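Local coordinates for hypothetical protein (Legionella pneumophila subsp. pneumophila, PDB 4G2A) that is of unknown function but may bind a nutrient, and combines a beta-rich DUF4424 part with a helical YARHG domain, at residues Asn47-Phe52 and Thr136-His141; Val97-Lys102 and Tyr125-Thr130; Arg279-Pro284 and Trp294-Asn299. One frame throughout, in Å; residues are numbered along the deposited sequence.

Contact 1 (Asn47-Phe52 and Thr136-His141); sequences NCNFTF and TVNIHH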
loop_
_atom_site.group_PDB
_atom_site.type_symbol
_atom_site.label_atom_id
_atom_site.label_comp_id
_atom_site.label_asym_id
_atom_site.label_seq_id
_atom_site.Cartn_x
_atom_site.Cartn_y
_atom_site.Cartn_z
ATOM N N ASN A 47 4.759 -8.114 -8.178
ATOM C CA ASN A 47 5.334 -9.249 -8.898
ATOM C C ASN A 47 5.034 -10.454 -8.019
ATOM O O ASN A 47 5.558 -10.556 -6.906
ATOM C CB ASN A 47 6.807 -9.076 -9.194
ATOM C CG ASN A 47 7.115 -7.988 -10.175
ATOM O OD1 ASN A 47 7.413 -6.854 -9.797
ATOM N ND2 ASN A 47 7.186 -8.340 -11.447
ATOM N N CYS A 48 4.090 -11.291 -8.448
ATOM C CA CYS A 48 3.638 -12.409 -7.629
ATOM C C CYS A 48 3.878 -13.728 -8.307
ATOM O O CYS A 48 3.449 -13.922 -9.428
ATOM C CB CYS A 48 2.164 -12.258 -7.267
ATOM S SG CYS A 48 1.682 -10.600 -6.725
ATOM N N ASN A 49 4.479 -14.661 -7.586
ATOM C CA ASN A 49 4.679 -16.002 -8.067
ATOM C C ASN A 49 3.899 -16.929 -7.174
ATOM O O ASN A 49 3.754 -16.648 -5.988
ATOM C CB ASN A 49 6.170 -16.391 -8.164
ATOM C CG ASN A 49 6.350 -17.506 -9.168
ATOM O OD1 ASN A 49 6.426 -17.267 -10.374
ATOM N ND2 ASN A 49 6.328 -18.755 -8.711
ATOM N N PHE A 50 3.343 -18.001 -7.757
ATOM C CA PHE A 50 2.521 -18.986 -7.063
ATOM C C PHE A 50 2.851 -20.358 -7.576
ATOM O O PHE A 50 3.044 -20.548 -8.783
ATOM C CB PHE A 50 1.010 -18.724 -7.261
ATOM C CG PHE A 50 0.567 -17.290 -7.159
ATOM C CD1 PHE A 50 0.250 -16.729 -5.925
ATOM C CD2 PHE A 50 0.489 -16.487 -8.290
ATOM C CE1 PHE A 50 -0.110 -15.372 -5.822
ATOM C CE2 PHE A 50 0.127 -15.141 -8.187
ATOM C CZ PHE A 50 -0.182 -14.596 -6.951
ATOM N N THR A 51 2.890 -21.323 -6.670
ATOM C CA THR A 51 3.169 -22.711 -7.014
ATOM C C THR A 51 1.936 -23.490 -6.611
ATOM O O THR A 51 1.496 -23.391 -5.467
ATOM C CB THR A 51 4.474 -23.186 -6.331
ATOM O OG1 THR A 51 5.522 -22.249 -6.569
ATOM C CG2 THR A 51 4.915 -24.531 -6.787
ATOM N N PHE A 52 1.352 -24.204 -7.552
ATOM C CA PHE A 52 0.153 -25.018 -7.342
ATOM C C PHE A 52 0.464 -26.460 -7.597
ATOM O O PHE A 52 1.213 -26.749 -8.530
ATOM C CB PHE A 52 -0.980 -24.582 -8.284
ATOM C CG PHE A 52 -1.530 -23.202 -8.024
ATOM C CD1 PHE A 52 -2.555 -23.008 -7.109
ATOM C CD2 PHE A 52 -1.052 -22.105 -8.725
ATOM C CE1 PHE A 52 -3.072 -21.738 -6.883
ATOM C CE2 PHE A 52 -1.570 -20.835 -8.503
ATOM C CZ PHE A 52 -2.588 -20.656 -7.595
ATOM N N THR A 136 2.896 -29.933 -10.861
ATOM C CA THR A 136 3.008 -28.588 -10.311
ATOM C C THR A 136 2.882 -27.579 -11.478
ATOM O O THR A 136 3.442 -27.791 -12.558
ATOM C CB THR A 136 4.353 -28.456 -9.541
ATOM O OG1 THR A 136 4.363 -29.342 -8.421
ATOM C CG2 THR A 136 4.621 -27.054 -9.049
ATOM N N VAL A 137 2.151 -26.505 -11.267
ATOM C CA VAL A 137 2.002 -25.462 -12.282
ATOM C C VAL A 137 2.440 -24.157 -11.647
ATOM O O VAL A 137 2.070 -23.863 -10.510
ATOM C CB VAL A 137 0.569 -25.405 -12.904
ATOM C CG1 VAL A 137 0.319 -24.114 -13.673
ATOM C CG2 VAL A 137 0.335 -26.611 -13.812
ATOM N N ASN A 138 3.286 -23.414 -12.364
ATOM C CA ASN A 138 3.758 -22.105 -11.928
ATOM C C ASN A 138 2.836 -21.010 -12.483
ATOM O O ASN A 138 2.541 -20.999 -13.685
ATOM C CB ASN A 138 5.189 -21.869 -12.384
ATOM C CG ASN A 138 5.838 -20.751 -11.610
ATOM O OD1 ASN A 138 6.284 -20.943 -10.484
ATOM N ND2 ASN A 138 5.857 -19.550 -12.169
ATOM N N ILE A 139 2.348 -20.123 -11.596
ATOM C CA ILE A 139 1.515 -18.984 -11.970
ATOM C C ILE A 139 2.276 -17.740 -11.576
ATOM O O ILE A 139 2.793 -17.671 -10.469
ATOM C CB ILE A 139 0.045 -19.017 -11.388
ATOM C CG1 ILE A 139 -0.762 -20.287 -11.852
ATOM C CG2 ILE A 139 -0.736 -17.710 -11.708
ATOM C CD1 ILE A 139 -0.976 -20.487 -13.385
ATOM N N HIS A 140 2.382 -16.779 -12.498
ATOM C CA HIS A 140 3.028 -15.492 -12.255
ATOM C C HIS A 140 2.110 -14.342 -12.663
ATOM O O HIS A 140 1.502 -14.378 -13.728
ATOM C CB HIS A 140 4.390 -15.369 -12.960
ATOM C CG HIS A 140 5.121 -14.113 -12.589
ATOM N ND1 HIS A 140 5.068 -12.989 -13.383
ATOM C CD2 HIS A 140 5.844 -13.831 -11.484
ATOM C CE1 HIS A 140 5.787 -12.071 -12.756
ATOM N NE2 HIS A 140 6.265 -12.528 -11.606
ATOM N N HIS A 141 2.018 -13.337 -11.786
ATOM C CA HIS A 141 1.264 -12.106 -11.943
ATOM C C HIS A 141 2.209 -10.917 -11.959
ATOM O O HIS A 141 3.214 -10.888 -11.240
ATOM C CB HIS A 141 0.255 -11.924 -10.801
ATOM C CG HIS A 141 -0.939 -12.811 -10.861
ATOM N ND1 HIS A 141 -1.866 -12.836 -9.830
ATOM C CD2 HIS A 141 -1.321 -13.700 -11.808
ATOM C CE1 HIS A 141 -2.780 -13.720 -10.188
ATOM N NE2 HIS A 141 -2.492 -14.267 -11.371
#
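C48 to F52 pair with V137 to H141 as neighbouring strands of an antiparallel beta-sheet in the beta-rich part of the chain, with segment axes 4.7 Å apart and N-to-C directions 166° apart. Three hydrogen-bonded pairs, C48 with H141, F50 with I139 and F52 with V137, each exchange two N-H...O=C bonds, and N49-H140 and T51-N138 are the non-hydrogen-bonded pairs between them. CA-H...O contacts supplement these bonds: H140 CA lies 3.3 Å from C48 O.

On the face of N49, T51, N138 and H140, two asparagines from successive non-hydrogen-bonded pairs join diagonally through two reciprocal amide-amide hydrogen bonds. N49 ND2 donates to N138 OD1 over 2.8 Å, and N138 ND2 returns a bond to N49 OD1 over 3.0 Å. Both residues hold CG anti to the backbone N, which brings the amides together with their planes 34° apart. Each side chain thus serves the other as donor and acceptor. T51 OG1 instead turns to S25 OG on strand 21-33.

The face of F50, F52, I139 and H141 is buried and largely apolar. I139 spans two rings, CG2 nearing F50 CD2 and CG1 lying 3.5 Å from F52 CE2. F95 and W127 also meet the imidazole of H141, while F50 meets it edge-to-face, with ring planes at 68° and centroids 5.0 Å apart. The atom that points in is F50 CE2, 3.5 Å from H141 ND1 and displaced over the face toward the rim.

Contact 2 (Val97-Lys102 and Tyr125-Thr130); sequences VTVNDK and YFWKTT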
loop_
_atom_site.group_PDB
_atom_site.type_symbol
_atom_site.label_atom_id
_atom_site.label_comp_id
_atom_site.label_asym_id
_atom_site.label_seq_id
_atom_site.Cartn_x
_atom_site.Cartn_y
_atom_site.Cartn_z
ATOM N N VAL A 97 -0.376 -12.261 -16.931
ATOM C CA VAL A 97 -0.318 -13.579 -16.307
ATOM C C VAL A 97 0.416 -14.548 -17.245
ATOM O O VAL A 97 0.195 -14.539 -18.466
ATOM C CB VAL A 97 -1.706 -14.126 -15.837
ATOM C CG1 VAL A 97 -2.767 -14.063 -16.937
ATOM C CG2 VAL A 97 -1.601 -15.530 -15.243
ATOM N N THR A 98 1.345 -15.333 -16.655
ATOM C CA THR A 98 2.095 -16.394 -17.322
ATOM C C THR A 98 1.767 -17.725 -16.626
ATOM O O THR A 98 1.708 -17.786 -15.392
ATOM C CB THR A 98 3.619 -16.132 -17.367
ATOM O OG1 THR A 98 4.191 -16.345 -16.081
ATOM C CG2 THR A 98 3.983 -14.750 -17.895
ATOM N N VAL A 99 1.519 -18.773 -17.424
ATOM C CA VAL A 99 1.246 -20.134 -16.953
ATOM C C VAL A 99 2.452 -20.949 -17.370
ATOM O O VAL A 99 2.745 -21.007 -18.571
ATOM C CB VAL A 99 -0.086 -20.712 -17.508
ATOM C CG1 VAL A 99 -0.286 -22.165 -17.067
ATOM C CG2 VAL A 99 -1.276 -19.857 -17.098
ATOM N N ASN A 100 3.195 -21.511 -16.386
ATOM C CA ASN A 100 4.430 -22.288 -16.608
ATOM C C ASN A 100 5.418 -21.464 -17.476
ATOM O O ASN A 100 5.962 -21.936 -18.489
ATOM C CB ASN A 100 4.130 -23.672 -17.216
ATOM C CG ASN A 100 3.680 -24.706 -16.220
ATOM O OD1 ASN A 100 3.860 -24.569 -15.011
ATOM N ND2 ASN A 100 3.125 -25.797 -16.710
ATOM N N ASP A 101 5.554 -20.185 -17.087
ATOM C CA ASP A 101 6.415 -19.137 -17.649
ATOM C C ASP A 101 6.047 -18.718 -19.117
ATOM O O ASP A 101 6.779 -17.925 -19.717
ATOM C CB ASP A 101 7.907 -19.503 -17.478
ATOM C CG ASP A 101 8.253 -19.637 -15.995
ATOM O OD1 ASP A 101 8.087 -18.628 -15.247
ATOM O OD2 ASP A 101 8.585 -20.776 -15.554
ATOM N N LYS A 102 4.858 -19.147 -19.622
ATOM C CA LYS A 102 4.300 -18.746 -20.921
ATOM C C LYS A 102 3.138 -17.762 -20.705
ATOM O O LYS A 102 2.170 -18.092 -19.999
ATOM C CB LYS A 102 3.837 -19.961 -21.735
ATOM C CG LYS A 102 3.282 -19.600 -23.117
ATOM C CD LYS A 102 2.831 -20.853 -23.844
ATOM C CE LYS A 102 1.959 -20.567 -25.037
ATOM N NZ LYS A 102 1.346 -21.816 -25.576
ATOM N N TYR A 125 -10.153 -11.404 -13.903
ATOM C CA TYR A 125 -9.479 -11.818 -15.143
ATOM C C TYR A 125 -9.367 -13.324 -15.077
ATOM O O TYR A 125 -8.955 -13.845 -14.046
ATOM C CB TYR A 125 -8.101 -11.161 -15.323
ATOM C CG TYR A 125 -8.145 -9.658 -15.479
ATOM C CD1 TYR A 125 -8.971 -9.056 -16.427
ATOM C CD2 TYR A 125 -7.328 -8.834 -14.712
ATOM C CE1 TYR A 125 -9.013 -7.668 -16.573
ATOM C CE2 TYR A 125 -7.363 -7.445 -14.851
ATOM C CZ TYR A 125 -8.203 -6.868 -15.788
ATOM O OH TYR A 125 -8.267 -5.500 -15.895
ATOM N N PHE A 126 -9.790 -14.028 -16.127
ATOM C CA PHE A 126 -9.816 -15.498 -16.154
ATOM C C PHE A 126 -8.818 -16.083 -17.143
ATOM O O PHE A 126 -8.554 -15.496 -18.193
ATOM C CB PHE A 126 -11.229 -16.000 -16.520
ATOM C CG PHE A 126 -12.324 -15.689 -15.521
ATOM C CD1 PHE A 126 -12.964 -14.450 -15.526
ATOM C CD2 PHE A 126 -12.765 -16.656 -14.624
ATOM C CE1 PHE A 126 -13.969 -14.158 -14.601
ATOM C CE2 PHE A 126 -13.796 -16.375 -13.717
ATOM C CZ PHE A 126 -14.393 -15.127 -13.714
ATOM N N TRP A 127 -8.294 -17.271 -16.822
ATOM C CA TRP A 127 -7.372 -18.015 -17.679
ATOM C C TRP A 127 -7.487 -19.524 -17.377
ATOM O O TRP A 127 -7.877 -19.911 -16.270
ATOM C CB TRP A 127 -5.917 -17.502 -17.519
ATOM C CG TRP A 127 -5.311 -17.724 -16.158
ATOM C CD1 TRP A 127 -4.529 -18.773 -15.773
ATOM C CD2 TRP A 127 -5.374 -16.841 -15.031
ATOM N NE1 TRP A 127 -4.173 -18.641 -14.454
ATOM C CE2 TRP A 127 -4.649 -17.448 -13.981
ATOM C CE3 TRP A 127 -5.989 -15.597 -14.798
ATOM C CZ2 TRP A 127 -4.533 -16.863 -12.710
ATOM C CZ3 TRP A 127 -5.880 -15.028 -13.539
ATOM C CH2 TRP A 127 -5.157 -15.661 -12.512
ATOM N N LYS A 128 -7.154 -20.368 -18.363
ATOM C CA LYS A 128 -7.190 -21.822 -18.182
ATOM C C LYS A 128 -5.838 -22.312 -17.734
ATOM O O LYS A 128 -4.815 -21.719 -18.085
ATOM C CB LYS A 128 -7.620 -22.559 -19.469
ATOM C CG LYS A 128 -9.031 -22.234 -19.954
ATOM C CD LYS A 128 -10.155 -22.930 -19.159
ATOM C CE LYS A 128 -11.503 -22.283 -19.394
ATOM N NZ LYS A 128 -11.891 -22.272 -20.837
ATOM N N THR A 129 -5.836 -23.373 -16.916
ATOM C CA THR A 129 -4.619 -24.022 -16.417
ATOM C C THR A 129 -4.837 -25.541 -16.479
ATOM O O THR A 129 -5.789 -26.053 -15.888
ATOM C CB THR A 129 -4.224 -23.543 -15.004
ATOM O OG1 THR A 129 -5.147 -24.068 -14.057
ATOM C CG2 THR A 129 -4.167 -22.037 -14.867
ATOM N N THR A 130 -3.979 -26.241 -17.226
ATOM C CA THR A 130 -4.034 -27.692 -17.342
ATOM C C THR A 130 -2.917 -28.266 -16.486
ATOM O O THR A 130 -1.758 -27.847 -16.577
ATOM C CB THR A 130 -3.986 -28.171 -18.815
ATOM O OG1 THR A 130 -5.085 -27.588 -19.526
ATOM C CG2 THR A 130 -4.099 -29.686 -18.940
#
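V97 and V99 rest against W127, joining two strands that both pair with strand 102-110 and share no backbone bond: the axes of strands 97-99 and 125-130 are 8.8 Å apart and nearly parallel, at 12°. The contact is small and apolar, burying 201 Å² in all.

Along 125-130, the first residue, Y125, starts toward the other segment at CB, but its ring leads away to meet those of F68 and F95. W127 follows as the main point of contact. Its CG sits between the backbone N and the carbonyl carbon (chi1 65°), and the indole reaches across to both valines. V97 CG2 stands over one indole face, 4.0 Å from the centroid of the five-membered ring and 17° off its normal, a CH-pi contact. The nearest ring atom to that methyl is W127 CE2, at 3.8 Å, whereas V97 CG1 approaches the six-membered ring more loosely at W127 CE3. V99 comes to the pyrrole end obliquely, its CG2 3.7 Å from W127 CD1. That methyl lies anti to the carbonyl carbon of V99, and it is also the group that the next residues meet. K128 takes part through its backbone, K128 O lying 4.1 Å from V99 CG2. T129 closes the contact with a looser methyl pair, T129 CG2 to V99 CG2 at 4.3 Å.

Just past V99 the chain reverses in a type I' turn to K102, closed by K102 N to V99 O at 3.0 Å, with V99 N returning a bond to K102 O, and starts strand 102-110. This tight hairpin connects strands 95-99 and 102-110, the latter pairing with 123-131; V104 and A106 meet V97, I139 of strand 136-150 touches both V99 and W127, and M64 and F66 of strand 60-68 pack on the indole.

Contact 3 (Arg279-Pro284 and Trp294-Asn299); sequences RQFQSP and WWYVPN. With SO4 (sulfate ion), chain C.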
loop_
_atom_site.group_PDB
_atom_site.type_symbol
_atom_site.label_atom_id
_atom_site.label_comp_id
_atom_site.label_asym_id
_atom_site.label_seq_id
_atom_site.Cartn_x
_atom_site.Cartn_y
_atom_site.Cartn_z
ATOM N N ARG A 279 14.542 21.386 3.085
ATOM C CA ARG A 279 15.393 22.564 3.208
ATOM C C ARG A 279 16.606 22.197 4.045
ATOM O O ARG A 279 16.469 21.437 5.000
ATOM C CB ARG A 279 14.628 23.722 3.853
ATOM C CG ARG A 279 15.428 25.026 3.905
ATOM C CD ARG A 279 14.810 25.996 4.871
ATOM N NE ARG A 279 15.511 27.273 4.865
ATOM C CZ ARG A 279 16.553 27.560 5.633
ATOM N NH1 ARG A 279 17.040 26.654 6.468
ATOM N NH2 ARG A 279 17.127 28.752 5.561
ATOM N N GLN A 280 17.786 22.688 3.664
ATOM C CA GLN A 280 19.014 22.402 4.403
ATOM C C GLN A 280 19.188 23.464 5.480
ATOM O O GLN A 280 18.992 24.653 5.214
ATOM C CB GLN A 280 20.214 22.307 3.460
ATOM C CG GLN A 280 20.245 20.960 2.727
ATOM C CD GLN A 280 20.549 21.088 1.258
ATOM O OE1 GLN A 280 19.715 21.539 0.457
ATOM N NE2 GLN A 280 21.748 20.673 0.871
ATOM N N PHE A 281 19.498 23.028 6.711
ATOM C CA PHE A 281 19.603 23.930 7.857
ATOM C C PHE A 281 21.054 24.154 8.286
ATOM O O PHE A 281 21.803 23.194 8.466
ATOM C CB PHE A 281 18.748 23.399 9.030
ATOM C CG PHE A 281 17.272 23.364 8.682
ATOM C CD1 PHE A 281 16.481 24.496 8.820
ATOM C CD2 PHE A 281 16.683 22.205 8.188
ATOM C CE1 PHE A 281 15.129 24.469 8.481
ATOM C CE2 PHE A 281 15.337 22.185 7.829
ATOM C CZ PHE A 281 14.569 23.317 7.976
ATOM N N GLN A 282 21.434 25.439 8.433
ATOM C CA GLN A 282 22.760 25.883 8.844
ATOM C C GLN A 282 22.854 26.038 10.361
ATOM O O GLN A 282 23.941 25.870 10.905
ATOM C CB GLN A 282 23.148 27.202 8.149
ATOM C CG GLN A 282 23.232 27.118 6.614
ATOM C CD GLN A 282 24.420 26.346 6.052
ATOM O OE1 GLN A 282 25.222 25.735 6.773
ATOM N NE2 GLN A 282 24.567 26.367 4.730
ATOM N N SER A 283 21.724 26.321 11.044
ATOM C CA SER A 283 21.665 26.504 12.499
ATOM C C SER A 283 21.818 25.163 13.191
ATOM O O SER A 283 21.056 24.240 12.874
ATOM C CB SER A 283 20.363 27.183 12.923
ATOM O OG SER A 283 20.235 28.474 12.350
ATOM N N PRO A 284 22.802 25.040 14.120
ATOM C CA PRO A 284 23.060 23.739 14.772
ATOM C C PRO A 284 21.846 23.111 15.445
ATOM O O PRO A 284 21.605 21.925 15.231
ATOM C CB PRO A 284 24.138 24.065 15.804
ATOM C CG PRO A 284 24.809 25.282 15.285
ATOM C CD PRO A 284 23.768 26.067 14.565
ATOM N N TRP A 294 12.836 10.919 11.065
ATOM C CA TRP A 294 12.763 9.898 10.015
ATOM C C TRP A 294 12.209 10.469 8.664
ATOM O O TRP A 294 12.579 9.994 7.584
ATOM C CB TRP A 294 11.894 8.704 10.483
ATOM C CG TRP A 294 10.431 9.037 10.641
ATOM C CD1 TRP A 294 9.798 9.424 11.783
ATOM C CD2 TRP A 294 9.423 9.007 9.612
ATOM N NE1 TRP A 294 8.461 9.650 11.533
ATOM C CE2 TRP A 294 8.211 9.433 10.201
ATOM C CE3 TRP A 294 9.429 8.660 8.245
ATOM C CZ2 TRP A 294 7.014 9.519 9.472
ATOM C CZ3 TRP A 294 8.266 8.816 7.514
ATOM C CH2 TRP A 294 7.062 9.193 8.135
ATOM N N TRP A 295 11.291 11.432 8.736
ATOM C CA TRP A 295 10.638 11.982 7.549
ATOM C C TRP A 295 11.500 12.978 6.798
ATOM O O TRP A 295 11.265 13.209 5.601
ATOM C CB TRP A 295 9.303 12.639 7.914
ATOM C CG TRP A 295 9.330 13.495 9.139
ATOM C CD1 TRP A 295 8.969 13.130 10.402
ATOM C CD2 TRP A 295 9.668 14.887 9.202
ATOM N NE1 TRP A 295 9.086 14.200 11.256
ATOM C CE2 TRP A 295 9.476 15.304 10.539
ATOM C CE3 TRP A 295 10.072 15.841 8.243
ATOM C CZ2 TRP A 295 9.673 16.630 10.946
ATOM C CZ3 TRP A 295 10.266 17.155 8.648
ATOM C CH2 TRP A 295 10.077 17.534 9.985
ATOM N N TYR A 296 12.480 13.582 7.505
ATOM C CA TYR A 296 13.366 14.573 6.941
ATOM C C TYR A 296 14.475 13.939 6.140
ATOM O O TYR A 296 15.265 13.127 6.642
ATOM C CB TYR A 296 13.938 15.504 8.015
ATOM C CG TYR A 296 14.917 16.518 7.464
ATOM C CD1 TYR A 296 14.471 17.670 6.817
ATOM C CD2 TYR A 296 16.290 16.326 7.585
ATOM C CE1 TYR A 296 15.370 18.615 6.325
ATOM C CE2 TYR A 296 17.195 17.262 7.098
ATOM C CZ TYR A 296 16.731 18.406 6.472
ATOM O OH TYR A 296 17.635 19.319 5.986
ATOM N N VAL A 297 14.548 14.384 4.886
ATOM C CA VAL A 297 15.525 13.998 3.875
ATOM C C VAL A 297 16.004 15.311 3.244
ATOM O O VAL A 297 15.173 16.030 2.686
ATOM C CB VAL A 297 14.897 12.995 2.846
ATOM C CG1 VAL A 297 15.759 12.834 1.597
ATOM C CG2 VAL A 297 14.644 11.642 3.490
ATOM N N PRO A 298 17.298 15.698 3.378
ATOM C CA PRO A 298 17.746 16.952 2.748
ATOM C C PRO A 298 17.629 16.868 1.221
ATOM O O PRO A 298 17.995 15.856 0.622
ATOM C CB PRO A 298 19.205 17.092 3.214
ATOM C CG PRO A 298 19.359 16.131 4.339
ATOM C CD PRO A 298 18.429 15.006 4.030
ATOM N N ASN A 299 17.046 17.908 0.610
ATOM C CA ASN A 299 16.849 17.988 -0.831
ATOM C C ASN A 299 17.701 19.148 -1.382
ATOM O O ASN A 299 17.456 20.310 -1.031
ATOM C CB ASN A 299 15.358 18.127 -1.152
ATOM C CG ASN A 299 14.997 18.577 -2.536
ATOM O OD1 ASN A 299 15.665 18.268 -3.532
ATOM N ND2 ASN A 299 13.887 19.302 -2.622
HETATM S S SO4 C . 19.099 27.834 9.130
HETATM O O1 SO4 C . 19.777 27.573 7.858
HETATM O O2 SO4 C . 19.850 28.835 9.878
HETATM O O3 SO4 C . 17.773 28.317 8.831
HETATM O O4 SO4 C . 18.971 26.650 9.952
HETATM O O HOH W 1 19.874 20.163 7.290
#
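The hydroxyl of Y296 is used twice on the 279-284 loop: Y296 OH donates to R279 O over 2.6 Å, with the donor tilted 29° from the carbonyl plane, and accepts from a water at 2.7 Å, which in turn accepts from F281 N. CG of Y296 lies anti to its backbone N (chi1 178°), and R279 O sits at the ring edge, in its plane. The phenol therefore links the loop both directly and through water.

Apolar contacts lie alongside. F281 and Y296 cross obliquely, with Y296 CE1 at the edge of the F281 ring and 3.9 Å from F281 CE2; F290 stacks on F281. Farther out, P298 CB meets Q280 CG at 4.0 Å, the two side chains crossing at about a right angle.

Beyond F281, a sulfate ion, probably from the crystallisation liquor, occupies the turn leading into helix 284-291. The backbone N-H groups of Q282 and S283 grip separate oxygens: Q282 N to O1 of the sulfate is 2.8 Å at a nearly straight 170°, and S283 N bonds O4. S283 OG reaches O2, while R279 NH1 adds two weak bonds, to O1 and O3. S283 is the N-cap residue, where the positive end of the helix dipole would be expected to help hold the anion. Whether an anion binds here in nature is not established, but two backbone N-H groups, a serine hydroxyl and an arginine around the oxygens resemble the anion sites found at helix N-termini, here within the helical YARHG domain.

In the fold
From the N terminus, after strands 4-6, 10-15 and 21-33, strand 43-54 forms the first half of contact 1, which closes a long helix-free loop only when strand 136-150 pairs with it. Contact 2 is nested inside that loop, setting strand 95-99 and its hairpin against strand 123-131, the strand just before 136-150. The two touch, with centres about 9 Å apart, because 95-99 also pairs with 136-150: H140 O lies 3.1 Å from T98 N. Contact 3 follows in series, closing a short loop around helix 284-291 in the YARHG domain. It lies on the opposite side of the chain's centre, its centre about 44 Å from that of contact 1.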